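Local coordinates for uncharacterized protein Tm1679 (PDB 3H3E), which is of unknown function but binds zinc and belongs to the metallo-beta-lactamase superfamily, in keeping with a metal-dependent hydrolase, at residues His71-Gly76 against Pro234-Gly239; His31-Leu36 against Leu41-Lys46; Gln164-Arg169 against Val175-Cys180; Asp94-Gly99 against Phe160-Thr165; Trp87-Ala92 against Leu133-Leu138. The protein carries 2 engineered substitutions. All coordinates share one frame; numbering follows the deposited sequence.

Interaction 1 of 5, residues His71-Gly76 against Pro234-Gly239; sequences HYDHAG and PCHCTG. With ZN (zinc ion), chain B.
D73 and H74 meet H236 side chain to side chain, bringing the HxHxDH motif of the metallo-beta-lactamase fold up to the loop that follows strand 231-235. The backbones stay well apart, with 9.8 Å between D73 CA and H236 CA, so the imidazole of H236 has to bridge the gap. It does so with CG anti to the backbone N (chi1 -169°), which carries the ring across with its NE2 corner leading. Both partners lie at the edge of this ring, near its plane. D73 OD2 approaches H236 NE2 to 2.6 Å, its carboxylate turned 39° from the ring, and H74 NE2 lies 2.9 Å from H236 NE2. Each of these is at best a weak hydrogen bond. The H74 and H236 rings come from opposite directions and stand obliquely, planes at 69°. On their far sides, H74 ND1 is bonded to D43 and H236 ND1 to D21, which fixes the rotation of both imidazoles. D73 OD2, H74 NE2 and H236 NE2 thus converge on one point, consistent with the second metal site known in many relatives but left without a metal in this model. The occupied site lies alongside: H71, the N-cap of helix 72-75, shares the zinc with H69 and H182, and H71 ND1 sits 2.2 Å from the ion.

Interaction 2 of 5, residues His31-Leu36 against Leu41-Lys46; sequences HGFSVL and LFDTGK
V35 and F42 sit side by side across the beta hairpin of strands 34-37 and 40-42, near the middle of one sheet of the metallo-beta-lactamase fold. They form an antiparallel hydrogen-bonded pair, V35 N to F42 O at 2.9 Å and F42 N to V35 O at 2.8 Å. The F42 side chain can be followed outward from there. Its CB lies 3.7 Å from V35 CG1; the chain then runs anti to the backbone N (chi1 -168°), which sends the ring off the sheet on the side of V35. Ring atom CD2 stays near V35 CG1 and comes 4.2 Å from F33 CE2, the two phenyl rings meeting obliquely. Farther out, CE2 and CZ pack on the I177-G179 backbone, so the tip plugs the hairpin into the opposing sheet. Where strand 40-42 gives out, the chains stay joined toward the metal site: S34 OG donates to D43 O, and G45 N to F33 O from above the carbonyl plane. D43 OD2 in turn accepts from S68 and from H74 of the HxHxDH motif. At the exposed end a water bridges the segments, accepting from H31 N at 2.8 Å and K46 NZ at 3.0 Å.

Interaction 3 of 5, residues Gln164-Arg169 against Val175-Cys180; sequences QTLVVR and VVITGC
L166 pairs with I177, and V168 with V175, in the close-packed half of this antiparallel hairpin of strands 165-170 and 173-178. Four backbone hydrogen bonds hold it. The outer pair is the straighter, V168 N to V175 O at 2.8 Å with an N-H...O angle of 177°, and V175 N to V168 O at 2.7 Å; both lie in the carbonyl plane of the acceptor. Above the strands, V168 CG2 and I177 CD1 touch at 4.2 Å, adding to a face of branched aliphatic groups that meets strand 40-42 through L166 and I177. The other face carries V167, V176 and T165. Because T165 CG2 is anti to the backbone N (chi1 -64° for OG1), it leans over the partner strand and reaches V176 CG1 at 3.6 Å; helix 185-193 packs against this side.

Toward T178 and G179 the pairing slackens. T165 OG1 and T178 OG1 lie side by side but 4.0 Å apart, and T178 OG1 bonds instead to S181. Where a direct bond would come next, a water steps in, donating to Q164 O at 2.8 Å and accepting from G179 N at 3.0 Å. Apolar packing and direct bonds thus give way to water-mediated pairing just before the chain turns through C180 to the zinc ligand H182, which lets the strands part there while Q164 O and G179 N keep a partner.

Interaction 4 of 5, residues Asp94-Gly99 against Phe160-Thr165; sequences DQKYSG and FEDEQT
K96 and D162 come from opposite directions into a buried salt bridge, K96 NZ to D162 OD1 at 2.8 Å, the ammonium lying above the carboxylate plane by 42°. Beside them the ring of F160 comes obliquely to the same nitrogen, K96 NZ to F160 CD2 at 3.8 Å. The lysine runs almost extended from strand 95-98 and bends at its last torsion (chi4 -68°), which turns NZ toward the acid. Further bonds hold the partners. K96 NZ also pairs with D158, so two acids share its charge, while D162 OD2 accepts from the backbone N of G70. A type I turn, closed by E163 N to F160 O at 3.0 Å, sets F160 and D162 on one short loop. F160 stacks on the ring of H182 and meets F147 edge-to-face; D162 touches H69, and the K96 chain packs on H71. All three zinc-binding histidines are therefore backed by this cluster, the second shell of the metal site in a metallo-beta-lactamase fold.

Interaction 5 of 5, residues Trp87-Ala92 against Leu133-Leu138; sequences WLRKEA and LGPANL
R89 lays one face of its guanidinium on the ring of P135, with R89 CZ 3.6 Å from P135 CD. The proline carbon stands over the plane but toward its rim, and P135 CG reaches R89 NH1 at 3.8 Å; G134 CA lies obliquely alongside. No polar bond crosses here, so this is packing of a flat cation against methylene groups. The conformation of the arginine makes it possible: CG leaves beside the backbone N (chi1 -63°), then bends at chi2 (-146°) and chi3 (105°) swing the head group toward P135. Its rotation is fixed by polar partners on both terminal nitrogens. R89 NH1 forms a salt bridge with E91 OE2 at 3.2 Å and donates to E161 O, while NH2 donates to E121 O. The proline is held on its own side, where P135 O accepts from R122. The pair joins strand 85-89 of one sheet and the residues after it to the loop leaving strand 130-133 in the other, bridging the two sheets of the metallo-beta-lactamase sandwich.

Overall arrangement
From the N terminus, interaction 2 comes first, a short hairpin complete before any other contact opens. Interaction 1 begins at 71-76 and closes only at 234-239, making the longest loop, within which interactions 3, 4 and 5 are nested. Inside it, 87-92 opens interaction 5 and 94-99 opens interaction 4 before 133-138 and 160-165 close them in that order, so the two cross. Interaction 3, a second hairpin, starts on Q164 and T165, where interaction 4 ends, and a disulfide from C180 to C237 ties it to interaction 1. Together they knit both sheets round the metal centre, interaction 1 supplying a zinc ligand, with C180 of interaction 3 and F160 of interaction 4 close by.

Interaction 1 of 5, residues His71-Gly76 against Pro234-Gly239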
# COMPACT_ATOMS: atom_id res chain seq x y z
N HIS A 71 5.42 -8.90 -0.75
CA HIS A 71 6.05 -8.92 -2.07
C HIS A 71 7.39 -8.17 -2.08
O HIS A 71 7.58 -7.20 -1.33
CB HIS A 71 5.14 -8.30 -3.12
CG HIS A 71 4.27 -9.29 -3.82
ND1 HIS A 71 2.98 -9.00 -4.22
CD2 HIS A 71 4.50 -10.57 -4.19
CE1 HIS A 71 2.46 -10.06 -4.81
NE2 HIS A 71 3.36 -11.03 -4.80
N TYR A 72 8.29 -8.61 -2.96
CA TYR A 72 9.64 -8.04 -3.10
C TYR A 72 9.66 -6.52 -3.35
O TYR A 72 10.52 -5.83 -2.83
CB TYR A 72 10.38 -8.75 -4.24
CG TYR A 72 9.88 -8.35 -5.61
CD1 TYR A 72 10.58 -7.45 -6.39
CD2 TYR A 72 8.68 -8.83 -6.09
CE1 TYR A 72 10.11 -7.06 -7.63
CE2 TYR A 72 8.20 -8.45 -7.32
CZ TYR A 72 8.92 -7.56 -8.09
OH TYR A 72 8.44 -7.18 -9.32
N ASP A 73 8.72 -6.01 -4.14
CA ASP A 73 8.68 -4.60 -4.51
C ASP A 73 8.12 -3.72 -3.39
O ASP A 73 8.02 -2.51 -3.55
CB ASP A 73 7.91 -4.36 -5.83
CG ASP A 73 6.49 -4.94 -5.82
OD1 ASP A 73 6.35 -6.10 -5.41
OD2 ASP A 73 5.51 -4.25 -6.20
N HIS A 74 7.76 -4.32 -2.26
CA HIS A 74 7.23 -3.57 -1.12
C HIS A 74 8.07 -3.76 0.12
O HIS A 74 8.22 -2.85 0.93
CB HIS A 74 5.76 -3.94 -0.85
CG HIS A 74 4.87 -3.63 -2.01
ND1 HIS A 74 3.99 -2.57 -2.01
CD2 HIS A 74 4.78 -4.20 -3.24
CE1 HIS A 74 3.37 -2.52 -3.18
NE2 HIS A 74 3.84 -3.49 -3.95
N ALA A 75 8.65 -4.94 0.26
CA ALA A 75 9.44 -5.26 1.44
C ALA A 75 10.95 -5.25 1.16
O ALA A 75 11.75 -5.49 2.06
CB ALA A 75 9.01 -6.61 2.00
N GLY A 76 11.35 -4.95 -0.07
CA GLY A 76 12.73 -5.14 -0.48
C GLY A 76 13.72 -4.14 0.07
O GLY A 76 14.85 -4.50 0.38
N PRO A 234 -3.52 7.47 -7.36
CA PRO A 234 -3.23 6.08 -7.74
C PRO A 234 -1.78 5.88 -8.16
O PRO A 234 -1.31 6.56 -9.08
CB PRO A 234 -4.16 5.84 -8.94
CG PRO A 234 -4.95 7.13 -9.13
CD PRO A 234 -4.16 8.21 -8.46
N CYS A 235 -1.08 4.95 -7.51
CA CYS A 235 0.34 4.74 -7.77
C CYS A 235 0.64 3.33 -8.23
O CYS A 235 -0.25 2.49 -8.25
CB CYS A 235 1.12 5.00 -6.49
SG CYS A 235 0.70 6.49 -5.64
N HIS A 236 1.90 3.07 -8.59
CA HIS A 236 2.44 1.71 -8.61
C HIS A 236 1.66 0.79 -9.55
O HIS A 236 1.54 1.07 -10.75
CB HIS A 236 2.47 1.16 -7.17
CG HIS A 236 3.24 -0.11 -7.01
ND1 HIS A 236 4.42 -0.37 -7.67
CD2 HIS A 236 3.00 -1.20 -6.23
CE1 HIS A 236 4.87 -1.57 -7.32
NE2 HIS A 236 4.02 -2.10 -6.45
N CYS A 237 1.11 -0.29 -9.01
CA CYS A 237 0.39 -1.28 -9.84
C CYS A 237 -0.79 -0.74 -10.68
O CYS A 237 -1.11 -1.31 -11.73
CB CYS A 237 -0.02 -2.56 -9.06
SG CYS A 237 -0.02 -2.63 -7.21
N THR A 238 -1.40 0.35 -10.25
CA THR A 238 -2.71 0.76 -10.75
C THR A 238 -2.96 0.61 -12.27
O THR A 238 -3.83 -0.13 -12.68
CB THR A 238 -3.09 2.16 -10.26
OG1 THR A 238 -2.94 2.21 -8.83
CG2 THR A 238 -4.54 2.46 -10.62
N GLY A 239 -2.20 1.33 -13.09
CA GLY A 239 -2.34 1.17 -14.53
C GLY A 239 -2.94 2.36 -15.25
O GLY A 239 -3.91 2.94 -14.78
ZN ZN B . 1.99 -7.12 -4.75

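Interaction 2 of 5, residues His31-Leu36 against Leu41-Lys46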
# COMPACT_ATOMS: atom_id res chain seq x y z
N HIS A 31 10.14 -0.10 -10.06
CA HIS A 31 8.93 -0.84 -9.80
C HIS A 31 8.89 -1.21 -8.32
O HIS A 31 9.49 -2.20 -7.90
CB HIS A 31 8.90 -2.10 -10.65
CG HIS A 31 7.64 -2.89 -10.51
ND1 HIS A 31 6.40 -2.36 -10.76
CD2 HIS A 31 7.44 -4.19 -10.19
CE1 HIS A 31 5.48 -3.29 -10.58
NE2 HIS A 31 6.09 -4.41 -10.23
N GLY A 32 8.18 -0.40 -7.54
CA GLY A 32 7.92 -0.68 -6.15
C GLY A 32 7.26 0.53 -5.56
O GLY A 32 7.19 1.58 -6.20
N PHE A 33 6.77 0.41 -4.33
CA PHE A 33 6.06 1.50 -3.70
C PHE A 33 6.63 1.79 -2.30
O PHE A 33 6.97 0.87 -1.56
CB PHE A 33 4.55 1.18 -3.66
CG PHE A 33 3.70 2.32 -3.16
CD1 PHE A 33 3.68 3.54 -3.83
CD2 PHE A 33 2.92 2.17 -2.02
CE1 PHE A 33 2.90 4.60 -3.36
CE2 PHE A 33 2.15 3.21 -1.54
CZ PHE A 33 2.14 4.43 -2.22
N SER A 34 6.76 3.06 -1.95
CA SER A 34 7.11 3.46 -0.59
C SER A 34 6.65 4.89 -0.39
O SER A 34 6.93 5.75 -1.22
CB SER A 34 8.61 3.33 -0.31
OG SER A 34 8.97 4.00 0.90
N VAL A 35 5.95 5.13 0.70
CA VAL A 35 5.43 6.45 0.99
C VAL A 35 5.58 6.76 2.47
O VAL A 35 5.21 5.96 3.32
CB VAL A 35 3.96 6.60 0.56
CG1 VAL A 35 3.14 5.50 1.14
CG2 VAL A 35 3.42 7.92 1.01
N LEU A 36 6.17 7.92 2.76
CA LEU A 36 6.31 8.41 4.12
C LEU A 36 5.05 9.17 4.51
O LEU A 36 4.64 10.11 3.84
CB LEU A 36 7.52 9.33 4.21
CG LEU A 36 7.83 9.92 5.58
CD1 LEU A 36 8.07 8.84 6.61
CD2 LEU A 36 9.05 10.80 5.45
N LEU A 41 6.62 5.02 8.04
CA LEU A 41 6.92 4.73 6.64
C LEU A 41 6.12 3.53 6.15
O LEU A 41 6.19 2.46 6.74
CB LEU A 41 8.42 4.51 6.42
CG LEU A 41 8.89 4.13 5.01
CD1 LEU A 41 8.77 5.27 3.98
CD2 LEU A 41 10.31 3.65 5.08
N PHE A 42 5.36 3.73 5.08
CA PHE A 42 4.52 2.68 4.50
C PHE A 42 5.22 2.08 3.30
O PHE A 42 5.34 2.74 2.27
CB PHE A 42 3.16 3.25 4.06
CG PHE A 42 2.14 2.20 3.72
CD1 PHE A 42 1.33 1.65 4.70
CD2 PHE A 42 1.98 1.77 2.41
CE1 PHE A 42 0.40 0.68 4.39
CE2 PHE A 42 1.03 0.80 2.10
CZ PHE A 42 0.24 0.27 3.10
N ASP A 43 5.67 0.84 3.44
CA ASP A 43 6.42 0.14 2.40
C ASP A 43 7.81 0.75 2.12
O ASP A 43 8.13 1.85 2.56
CB ASP A 43 5.59 -0.02 1.12
CG ASP A 43 4.51 -1.09 1.27
OD1 ASP A 43 4.48 -1.74 2.33
OD2 ASP A 43 3.71 -1.29 0.33
N THR A 44 8.64 0.01 1.39
CA THR A 44 10.03 0.39 1.23
C THR A 44 10.62 0.07 -0.16
O THR A 44 11.84 -0.03 -0.29
CB THR A 44 10.92 -0.32 2.27
OG1 THR A 44 10.85 -1.74 2.08
CG2 THR A 44 10.48 0.01 3.67
N GLY A 45 9.78 -0.10 -1.17
CA GLY A 45 10.26 -0.38 -2.51
C GLY A 45 10.97 -1.71 -2.73
O GLY A 45 10.87 -2.62 -1.92
N LYS A 46 11.71 -1.80 -3.84
CA LYS A 46 12.49 -2.98 -4.21
C LYS A 46 13.90 -2.90 -3.66
O LYS A 46 14.44 -3.87 -3.12
CB LYS A 46 12.55 -3.10 -5.74
CG LYS A 46 13.39 -4.24 -6.29
CD LYS A 46 13.42 -4.24 -7.82
CE LYS A 46 14.52 -3.34 -8.35
NZ LYS A 46 14.44 -3.14 -9.82
O HOH W 1 12.17 -1.68 -11.06

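Interaction 3 of 5, residues Gln164-Arg169 against Val175-Cys180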
# COMPACT_ATOMS: atom_id res chain seq x y z
N GLN A 164 -2.36 -5.63 4.42
CA GLN A 164 -2.89 -4.69 5.39
C GLN A 164 -2.82 -3.28 4.87
O GLN A 164 -2.06 -2.98 3.96
CB GLN A 164 -2.17 -4.81 6.74
CG GLN A 164 -0.68 -4.70 6.67
CD GLN A 164 -0.04 -4.85 8.02
OE1 GLN A 164 -0.71 -5.16 9.01
NE2 GLN A 164 1.26 -4.65 8.09
N THR A 165 -3.63 -2.42 5.46
CA THR A 165 -3.85 -1.09 4.92
C THR A 165 -3.80 -0.08 6.04
O THR A 165 -4.28 -0.34 7.14
CB THR A 165 -5.20 -1.01 4.17
OG1 THR A 165 -5.17 -1.89 3.04
CG2 THR A 165 -5.47 0.38 3.67
N LEU A 166 -3.19 1.06 5.77
CA LEU A 166 -3.07 2.10 6.77
C LEU A 166 -4.25 3.06 6.67
O LEU A 166 -4.64 3.47 5.59
CB LEU A 166 -1.75 2.84 6.58
CG LEU A 166 -1.49 4.06 7.45
CD1 LEU A 166 -1.39 3.59 8.87
CD2 LEU A 166 -0.21 4.79 7.01
N VAL A 167 -4.82 3.40 7.81
CA VAL A 167 -5.84 4.43 7.88
C VAL A 167 -5.39 5.51 8.87
O VAL A 167 -5.08 5.23 10.02
CB VAL A 167 -7.21 3.85 8.30
CG1 VAL A 167 -8.28 4.94 8.30
CG2 VAL A 167 -7.59 2.74 7.37
N VAL A 168 -5.34 6.73 8.37
CA VAL A 168 -4.99 7.88 9.19
C VAL A 168 -6.26 8.70 9.35
O VAL A 168 -6.86 9.13 8.36
CB VAL A 168 -3.95 8.77 8.50
CG1 VAL A 168 -3.49 9.89 9.44
CG2 VAL A 168 -2.77 7.94 7.98
N ARG A 169 -6.64 8.93 10.60
CA ARG A 169 -7.84 9.66 10.93
C ARG A 169 -7.51 11.15 11.08
O ARG A 169 -6.73 11.55 11.94
CB ARG A 169 -8.47 9.08 12.20
CG ARG A 169 -9.77 9.71 12.64
CD ARG A 169 -10.06 9.28 14.06
NE ARG A 169 -10.95 8.12 14.14
CZ ARG A 169 -10.86 7.18 15.07
NH1 ARG A 169 -9.89 7.24 15.98
NH2 ARG A 169 -11.72 6.16 15.08
N VAL A 175 -7.58 9.29 5.74
CA VAL A 175 -6.65 9.09 4.64
C VAL A 175 -6.23 7.63 4.62
O VAL A 175 -5.82 7.08 5.64
CB VAL A 175 -5.45 10.02 4.72
CG1 VAL A 175 -4.62 9.86 3.46
CG2 VAL A 175 -5.92 11.48 4.88
N VAL A 176 -6.35 7.01 3.46
CA VAL A 176 -6.13 5.58 3.33
C VAL A 176 -4.93 5.35 2.43
O VAL A 176 -4.86 5.89 1.34
CB VAL A 176 -7.35 4.88 2.71
CG1 VAL A 176 -7.08 3.40 2.50
CG2 VAL A 176 -8.57 5.08 3.56
N ILE A 177 -3.98 4.56 2.92
CA ILE A 177 -2.77 4.28 2.16
C ILE A 177 -2.62 2.78 1.95
O ILE A 177 -2.64 1.99 2.90
CB ILE A 177 -1.52 4.88 2.83
CG1 ILE A 177 -1.60 6.40 2.82
CG2 ILE A 177 -0.27 4.47 2.07
CD1 ILE A 177 -2.40 6.95 3.93
N THR A 178 -2.52 2.40 0.68
CA THR A 178 -2.54 1.00 0.31
C THR A 178 -1.36 0.73 -0.60
O THR A 178 -0.92 1.61 -1.33
CB THR A 178 -3.88 0.58 -0.33
OG1 THR A 178 -3.85 -0.81 -0.61
CG2 THR A 178 -4.14 1.33 -1.60
N GLY A 179 -0.83 -0.48 -0.54
CA GLY A 179 0.34 -0.84 -1.32
C GLY A 179 -0.06 -1.33 -2.68
O GLY A 179 0.27 -0.72 -3.68
N CYS A 180 -0.80 -2.43 -2.73
CA CYS A 180 -1.18 -2.99 -4.02
C CYS A 180 -2.66 -3.35 -4.13
O CYS A 180 -3.20 -3.50 -5.23
CB CYS A 180 -0.27 -4.19 -4.36
SG CYS A 180 0.72 -3.96 -5.82
O HOH W 2 -2.34 -2.47 1.20

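Interaction 4 of 5, residues Asp94-Gly99 against Phe160-Thr165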
# COMPACT_ATOMS: atom_id res chain seq x y z
N ASP A 94 5.28 -16.21 4.57
CA ASP A 94 5.15 -17.28 3.59
C ASP A 94 5.75 -16.82 2.28
O ASP A 94 5.71 -15.65 1.96
CB ASP A 94 3.68 -17.66 3.39
CG ASP A 94 3.04 -18.19 4.65
OD1 ASP A 94 3.78 -18.66 5.53
OD2 ASP A 94 1.80 -18.13 4.77
N GLN A 95 6.33 -17.74 1.53
CA GLN A 95 7.12 -17.36 0.38
C GLN A 95 6.26 -17.22 -0.85
O GLN A 95 5.63 -18.17 -1.29
CB GLN A 95 8.29 -18.34 0.17
CG GLN A 95 9.44 -18.15 1.21
CD GLN A 95 9.84 -16.67 1.48
OE1 GLN A 95 9.53 -15.76 0.70
NE2 GLN A 95 10.52 -16.43 2.60
N LYS A 96 6.22 -16.01 -1.39
CA LYS A 96 5.27 -15.66 -2.44
C LYS A 96 5.83 -15.93 -3.82
O LYS A 96 6.98 -15.62 -4.10
CB LYS A 96 4.87 -14.20 -2.33
CG LYS A 96 3.99 -13.87 -1.14
CD LYS A 96 3.28 -12.54 -1.38
CE LYS A 96 2.53 -12.05 -0.15
NZ LYS A 96 1.39 -12.92 0.17
N TYR A 97 4.99 -16.51 -4.67
CA TYR A 97 5.34 -16.72 -6.07
C TYR A 97 4.37 -16.00 -6.98
O TYR A 97 3.21 -15.79 -6.65
CB TYR A 97 5.38 -18.20 -6.43
CG TYR A 97 6.61 -18.90 -5.91
CD1 TYR A 97 6.73 -19.25 -4.57
CD2 TYR A 97 7.67 -19.19 -6.76
CE1 TYR A 97 7.86 -19.88 -4.10
CE2 TYR A 97 8.81 -19.82 -6.30
CZ TYR A 97 8.90 -20.17 -4.97
OH TYR A 97 10.03 -20.80 -4.52
N SER A 98 4.87 -15.62 -8.14
CA SER A 98 4.03 -14.98 -9.13
C SER A 98 4.22 -15.71 -10.44
O SER A 98 5.11 -15.41 -11.21
CB SER A 98 4.39 -13.52 -9.26
OG SER A 98 3.51 -12.91 -10.17
N GLY A 99 3.36 -16.69 -10.69
CA GLY A 99 3.63 -17.66 -11.71
C GLY A 99 4.66 -18.59 -11.14
O GLY A 99 4.50 -19.11 -10.03
N PHE A 160 -3.59 -13.53 -0.16
CA PHE A 160 -3.04 -12.34 0.47
C PHE A 160 -3.58 -12.09 1.86
O PHE A 160 -3.97 -10.99 2.22
CB PHE A 160 -3.20 -11.13 -0.45
CG PHE A 160 -2.41 -11.26 -1.71
CD1 PHE A 160 -2.95 -11.91 -2.81
CD2 PHE A 160 -1.12 -10.79 -1.79
CE1 PHE A 160 -2.20 -12.05 -3.98
CE2 PHE A 160 -0.37 -10.94 -2.96
CZ PHE A 160 -0.91 -11.56 -4.05
N GLU A 161 -3.55 -13.15 2.66
CA GLU A 161 -3.93 -13.07 4.06
C GLU A 161 -2.97 -12.16 4.81
O GLU A 161 -3.20 -11.84 5.98
CB GLU A 161 -3.91 -14.47 4.68
CG GLU A 161 -4.74 -15.50 3.95
CD GLU A 161 -6.21 -15.39 4.25
OE1 GLU A 161 -6.63 -14.39 4.89
OE2 GLU A 161 -6.97 -16.30 3.85
N ASP A 162 -1.90 -11.75 4.13
CA ASP A 162 -0.89 -10.87 4.71
C ASP A 162 -1.12 -9.39 4.45
O ASP A 162 -0.46 -8.55 5.03
CB ASP A 162 0.49 -11.22 4.18
CG ASP A 162 0.57 -11.18 2.66
OD1 ASP A 162 -0.34 -11.74 2.00
OD2 ASP A 162 1.54 -10.61 2.12
N GLU A 163 -2.07 -9.07 3.58
CA GLU A 163 -2.30 -7.69 3.15
C GLU A 163 -2.92 -6.82 4.22
O GLU A 163 -3.90 -7.21 4.85
CB GLU A 163 -3.20 -7.67 1.91
CG GLU A 163 -3.43 -6.29 1.36
CD GLU A 163 -3.96 -6.32 -0.05
OE1 GLU A 163 -5.20 -6.45 -0.23
OE2 GLU A 163 -3.14 -6.22 -0.99
N GLN A 164 -2.36 -5.63 4.42
CA GLN A 164 -2.89 -4.69 5.39
C GLN A 164 -2.82 -3.28 4.87
O GLN A 164 -2.06 -2.98 3.96
CB GLN A 164 -2.17 -4.81 6.74
CG GLN A 164 -0.68 -4.70 6.67
CD GLN A 164 -0.04 -4.85 8.02
OE1 GLN A 164 -0.71 -5.16 9.01
NE2 GLN A 164 1.26 -4.65 8.09
N THR A 165 -3.63 -2.42 5.46
CA THR A 165 -3.85 -1.09 4.92
C THR A 165 -3.80 -0.08 6.04
O THR A 165 -4.28 -0.34 7.14
CB THR A 165 -5.20 -1.01 4.17
OG1 THR A 165 -5.17 -1.89 3.04
CG2 THR A 165 -5.47 0.38 3.67

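Interaction 5 of 5, residues Trp87-Ala92 against Leu133-Leu138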
# COMPACT_ATOMS: atom_id res chain seq x y z
N TRP A 87 6.27 -3.57 11.05
CA TRP A 87 4.92 -4.04 11.31
C TRP A 87 4.44 -4.86 10.14
O TRP A 87 4.13 -4.30 9.09
CB TRP A 87 3.98 -2.86 11.48
CG TRP A 87 4.29 -2.00 12.64
CD1 TRP A 87 5.39 -1.23 12.81
CD2 TRP A 87 3.47 -1.81 13.80
NE1 TRP A 87 5.32 -0.57 14.01
CE2 TRP A 87 4.15 -0.90 14.64
CE3 TRP A 87 2.24 -2.32 14.22
CZ2 TRP A 87 3.64 -0.49 15.87
CZ3 TRP A 87 1.73 -1.90 15.45
CH2 TRP A 87 2.43 -1.00 16.26
N LEU A 88 4.38 -6.18 10.31
CA LEU A 88 3.91 -7.06 9.26
C LEU A 88 2.95 -8.11 9.80
O LEU A 88 2.97 -8.42 10.99
CB LEU A 88 5.09 -7.74 8.57
CG LEU A 88 5.96 -8.70 9.38
CD1 LEU A 88 6.72 -9.61 8.45
CD2 LEU A 88 6.91 -7.95 10.29
N ARG A 89 2.11 -8.65 8.93
CA ARG A 89 1.26 -9.77 9.27
C ARG A 89 2.06 -11.08 9.29
O ARG A 89 2.91 -11.30 8.44
CB ARG A 89 0.10 -9.89 8.28
CG ARG A 89 -0.84 -8.72 8.28
CD ARG A 89 -2.28 -9.14 8.00
NE ARG A 89 -3.08 -9.11 9.21
CZ ARG A 89 -3.75 -10.14 9.70
NH1 ARG A 89 -3.75 -11.31 9.06
NH2 ARG A 89 -4.44 -10.01 10.81
N LYS A 90 1.77 -11.96 10.25
CA LYS A 90 2.46 -13.24 10.33
C LYS A 90 2.57 -13.90 8.97
O LYS A 90 3.59 -14.49 8.64
CB LYS A 90 1.79 -14.18 11.34
CG LYS A 90 2.12 -13.88 12.80
CD LYS A 90 1.59 -14.97 13.74
CE LYS A 90 2.46 -15.12 15.01
NZ LYS A 90 3.88 -15.56 14.75
N GLU A 91 1.53 -13.79 8.15
CA GLU A 91 1.50 -14.52 6.89
C GLU A 91 2.30 -13.86 5.76
O GLU A 91 2.47 -14.42 4.69
CB GLU A 91 0.05 -14.87 6.48
CG GLU A 91 -0.97 -13.80 6.76
CD GLU A 91 -1.56 -13.88 8.16
OE1 GLU A 91 -2.49 -14.67 8.37
OE2 GLU A 91 -1.13 -13.09 9.03
N ALA A 92 2.81 -12.66 6.02
CA ALA A 92 3.77 -12.06 5.11
C ALA A 92 5.04 -12.90 4.99
O ALA A 92 5.82 -12.74 4.06
CB ALA A 92 4.11 -10.67 5.56
N LEU A 133 -5.47 -1.94 9.05
CA LEU A 133 -6.57 -2.85 8.83
C LEU A 133 -6.10 -4.08 8.08
O LEU A 133 -5.38 -3.98 7.09
CB LEU A 133 -7.70 -2.16 8.08
CG LEU A 133 -8.66 -1.50 9.08
CD1 LEU A 133 -8.00 -0.28 9.66
CD2 LEU A 133 -9.96 -1.16 8.40
N GLY A 134 -6.52 -5.25 8.57
CA GLY A 134 -6.04 -6.51 8.05
C GLY A 134 -6.66 -6.85 6.71
O GLY A 134 -7.34 -6.03 6.11
N PRO A 135 -6.44 -8.09 6.25
CA PRO A 135 -6.87 -8.51 4.92
C PRO A 135 -8.35 -8.17 4.72
O PRO A 135 -9.19 -8.55 5.54
CB PRO A 135 -6.70 -10.02 4.96
CG PRO A 135 -5.85 -10.30 6.08
CD PRO A 135 -6.00 -9.23 7.07
N ALA A 136 -8.66 -7.48 3.62
CA ALA A 136 -10.03 -7.10 3.31
C ALA A 136 -10.89 -8.30 2.99
O ALA A 136 -10.43 -9.29 2.44
CB ALA A 136 -10.04 -6.14 2.14
N ASN A 137 -12.16 -8.19 3.34
CA ASN A 137 -13.16 -9.18 2.99
C ASN A 137 -13.34 -9.18 1.48
O ASN A 137 -13.66 -8.16 0.88
CB ASN A 137 -14.47 -8.82 3.69
CG ASN A 137 -15.61 -9.78 3.36
OD1 ASN A 137 -15.53 -10.58 2.43
ND2 ASN A 137 -16.68 -9.68 4.12
N LEU A 138 -13.15 -10.34 0.86
CA LEU A 138 -13.21 -10.44 -0.60
C LEU A 138 -14.62 -10.34 -1.21
O LEU A 138 -14.76 -10.19 -2.42
CB LEU A 138 -12.55 -11.72 -1.06
CG LEU A 138 -11.02 -11.70 -0.99
CD1 LEU A 138 -10.49 -13.10 -0.96
CD2 LEU A 138 -10.43 -10.91 -2.14